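Local structure of putative heme binding protein (Tannerella forsythia, 6EU8) at residues K12-I17 / S188-F193. The protein probably binds heme as a member of the HmuY-like family, differing from the Porphyromonas gingivalis protein in its heme-binding properties. Residues are numbered along the deposited sequence; the frame is centred on the assembly and turned at random.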
loop_
_atom_site.group_PDB
_atom_site.type_symbol
_atom_site.label_atom_id
_atom_site.label_comp_id
_atom_site.label_asym_id
_atom_site.label_seq_id
_atom_site.Cartn_x
_atom_site.Cartn_y
_atom_site.Cartn_z
ATOM N N LYS A 12 7.462 17.084 6.386
ATOM C CA LYS A 12 6.089 16.962 6.897
ATOM C C LYS A 12 5.143 17.336 5.771
ATOM O O LYS A 12 5.121 18.488 5.330
ATOM C CB LYS A 12 5.882 17.873 8.108
ATOM C CG LYS A 12 6.849 17.626 9.245
ATOM C CD LYS A 12 6.466 18.417 10.491
ATOM C CE LYS A 12 7.478 18.224 11.608
ATOM N NZ LYS A 12 7.124 19.019 12.816
ATOM N N LYS A 13 4.374 16.364 5.266
ATOM C CA LYS A 13 3.546 16.564 4.075
ATOM C C LYS A 13 2.295 15.685 4.150
ATOM O O LYS A 13 2.197 14.795 5.013
ATOM C CB LYS A 13 4.301 16.216 2.780
ATOM C CG LYS A 13 5.579 16.991 2.490
ATOM C CD LYS A 13 5.268 18.422 2.058
ATOM C CE LYS A 13 6.535 19.237 1.813
ATOM N NZ LYS A 13 7.282 18.760 0.615
ATOM N N SER A 14 1.372 15.974 3.236
ATOM C CA SER A 14 0.162 15.170 2.997
ATOM C C SER A 14 0.196 14.701 1.554
ATOM O O SER A 14 0.752 15.383 0.706
ATOM C CB SER A 14 -1.098 15.996 3.248
ATOM O OG SER A 14 -1.185 16.441 4.594
ATOM N N LYS A 15 -0.404 13.539 1.269
ATOM C CA LYS A 15 -0.519 13.027 -0.095
ATOM C C LYS A 15 -1.878 12.413 -0.350
ATOM O O LYS A 15 -2.479 11.863 0.567
ATOM C CB LYS A 15 0.493 11.910 -0.343
ATOM C CG LYS A 15 1.885 12.357 -0.696
ATOM C CD LYS A 15 1.895 12.974 -2.075
ATOM C CE LYS A 15 3.203 12.728 -2.776
ATOM N NZ LYS A 15 3.225 13.631 -3.954
ATOM N N THR A 16 -2.310 12.475 -1.603
ATOM C CA THR A 16 -3.520 11.787 -2.061
ATOM C C THR A 16 -3.150 10.937 -3.275
ATOM O O THR A 16 -2.636 11.459 -4.269
ATOM C CB THR A 16 -4.644 12.779 -2.399
ATOM O OG1 THR A 16 -5.004 13.484 -1.198
ATOM C CG2 THR A 16 -5.861 12.043 -2.952
ATOM N N ILE A 17 -3.377 9.622 -3.170
ATOM C CA ILE A 17 -3.002 8.645 -4.205
ATOM C C ILE A 17 -4.248 8.004 -4.845
ATOM O O ILE A 17 -5.105 7.444 -4.156
ATOM C CB ILE A 17 -2.093 7.512 -3.629
ATOM C CG1 ILE A 17 -0.850 8.077 -2.926
ATOM C CG2 ILE A 17 -1.743 6.478 -4.703
ATOM C CD1 ILE A 17 0.104 8.843 -3.822
ATOM N N SER A 188 -5.602 8.908 1.112
ATOM C CA SER A 188 -4.908 10.130 1.640
ATOM C C SER A 188 -4.257 9.865 2.989
ATOM O O SER A 188 -4.818 9.140 3.813
ATOM C CB SER A 188 -5.882 11.318 1.746
ATOM O OG SER A 188 -6.396 11.695 0.492
ATOM N N PHE A 189 -3.049 10.433 3.214
ATOM C CA PHE A 189 -2.371 10.321 4.491
ATOM C C PHE A 189 -1.497 11.538 4.745
ATOM O O PHE A 189 -1.040 12.181 3.795
ATOM C CB PHE A 189 -1.499 9.034 4.550
ATOM C CG PHE A 189 -0.608 8.837 3.346
ATOM C CD1 PHE A 189 -1.079 8.241 2.196
ATOM C CD2 PHE A 189 0.725 9.272 3.366
ATOM C CE1 PHE A 189 -0.256 8.088 1.069
ATOM C CE2 PHE A 189 1.552 9.107 2.258
ATOM C CZ PHE A 189 1.070 8.511 1.113
ATOM N N ASN A 190 -1.298 11.821 6.024
ATOM C CA ASN A 190 -0.308 12.795 6.484
ATOM C C ASN A 190 0.907 12.006 6.943
ATOM O O ASN A 190 0.776 10.883 7.429
ATOM C CB ASN A 190 -0.890 13.612 7.651
ATOM C CG ASN A 190 -2.114 14.424 7.253
ATOM O OD1 ASN A 190 -2.310 14.757 6.090
ATOM N ND2 ASN A 190 -2.941 14.751 8.251
ATOM N N TYR A 191 2.119 12.558 6.780
ATOM C CA TYR A 191 3.307 11.896 7.300
ATOM C C TYR A 191 4.416 12.852 7.791
ATOM O O TYR A 191 4.435 14.008 7.397
ATOM C CB TYR A 191 3.895 10.897 6.267
ATOM C CG TYR A 191 4.435 11.512 5.020
ATOM C CD1 TYR A 191 3.627 11.772 3.924
ATOM C CD2 TYR A 191 5.797 11.847 4.923
ATOM C CE1 TYR A 191 4.150 12.319 2.752
ATOM C CE2 TYR A 191 6.304 12.398 3.784
ATOM C CZ TYR A 191 5.503 12.621 2.705
ATOM O OH TYR A 191 6.032 13.165 1.566
ATOM N N GLU A 192 5.302 12.318 8.609
ATOM C CA GLU A 192 6.544 13.007 9.036
ATOM C C GLU A 192 7.717 12.031 8.778
ATOM O O GLU A 192 7.849 11.021 9.466
ATOM C CB GLU A 192 6.452 13.452 10.512
ATOM C CG GLU A 192 5.266 14.375 10.784
ATOM C CD GLU A 192 5.301 15.084 12.140
ATOM O OE1 GLU A 192 6.089 14.698 13.018
ATOM O OE2 GLU A 192 4.495 16.038 12.319
ATOM N N PHE A 193 8.540 12.347 7.779
ATOM C CA PHE A 193 9.658 11.484 7.312
ATOM C C PHE A 193 10.993 12.044 7.818
ATOM O O PHE A 193 11.241 13.217 7.596
ATOM C CB PHE A 193 9.664 11.464 5.779
ATOM C CG PHE A 193 10.795 10.678 5.159
ATOM C CD1 PHE A 193 10.682 9.315 4.908
ATOM C CD2 PHE A 193 11.964 11.320 4.782
ATOM C CE1 PHE A 193 11.714 8.594 4.328
ATOM C CE2 PHE A 193 12.995 10.611 4.196
ATOM C CZ PHE A 193 12.884 9.245 3.976
#
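Lys-15 lays its CB over one face of the Phe-189 ring, a CH-pi contact with CB 4.1 Å from the ring centroid and 27° off the ring normal, while CG1 of Ile-17 approaches the same ring obliquely, 4.0 Å from CE1 of Phe-189. The neighbouring Tyr-191 ring has CA of Lys-13 over one face and CG of Lys-15 at its edge. In both aromatic residues CG stands between the backbone N and the carbonyl carbon (chi1 49° in Phe-189, 66° in Tyr-191), and the ring ends come nearer the partner strand. Lysine suits this face: its methylenes cover aromatic carbon, while NZ of Lys-15 reaches on to the carbonyl of Gly-33, just as the Tyr-191 hydroxyl bonds that of Leu-30.

The other face is polar. Ser-14 OG donates to Asn-190 OD1 over a short 2.5 Å, from above the side-chain amide plane, and Thr-16 OG1 and Ser-188 OG share a 2.8 Å hydrogen bond; small hydroxyl and amide groups suit these close, non-hydrogen-bonded pairs, where polar tips meet directly. The extended Lys-12 packs its CD 3.6 Å from Glu-192 OE2; Lys-12 NZ lies 4.0 Å from Glu-192 OE2, beyond a salt bridge.

Between the faces, antiparallel backbone bonds join Lys-13 to Tyr-191 and Lys-15 to Phe-189. Strand 184-194 also bonds strand 169-178, while Ile-17 and Phe-189 pack on Ile-73 of the four-stranded sheet.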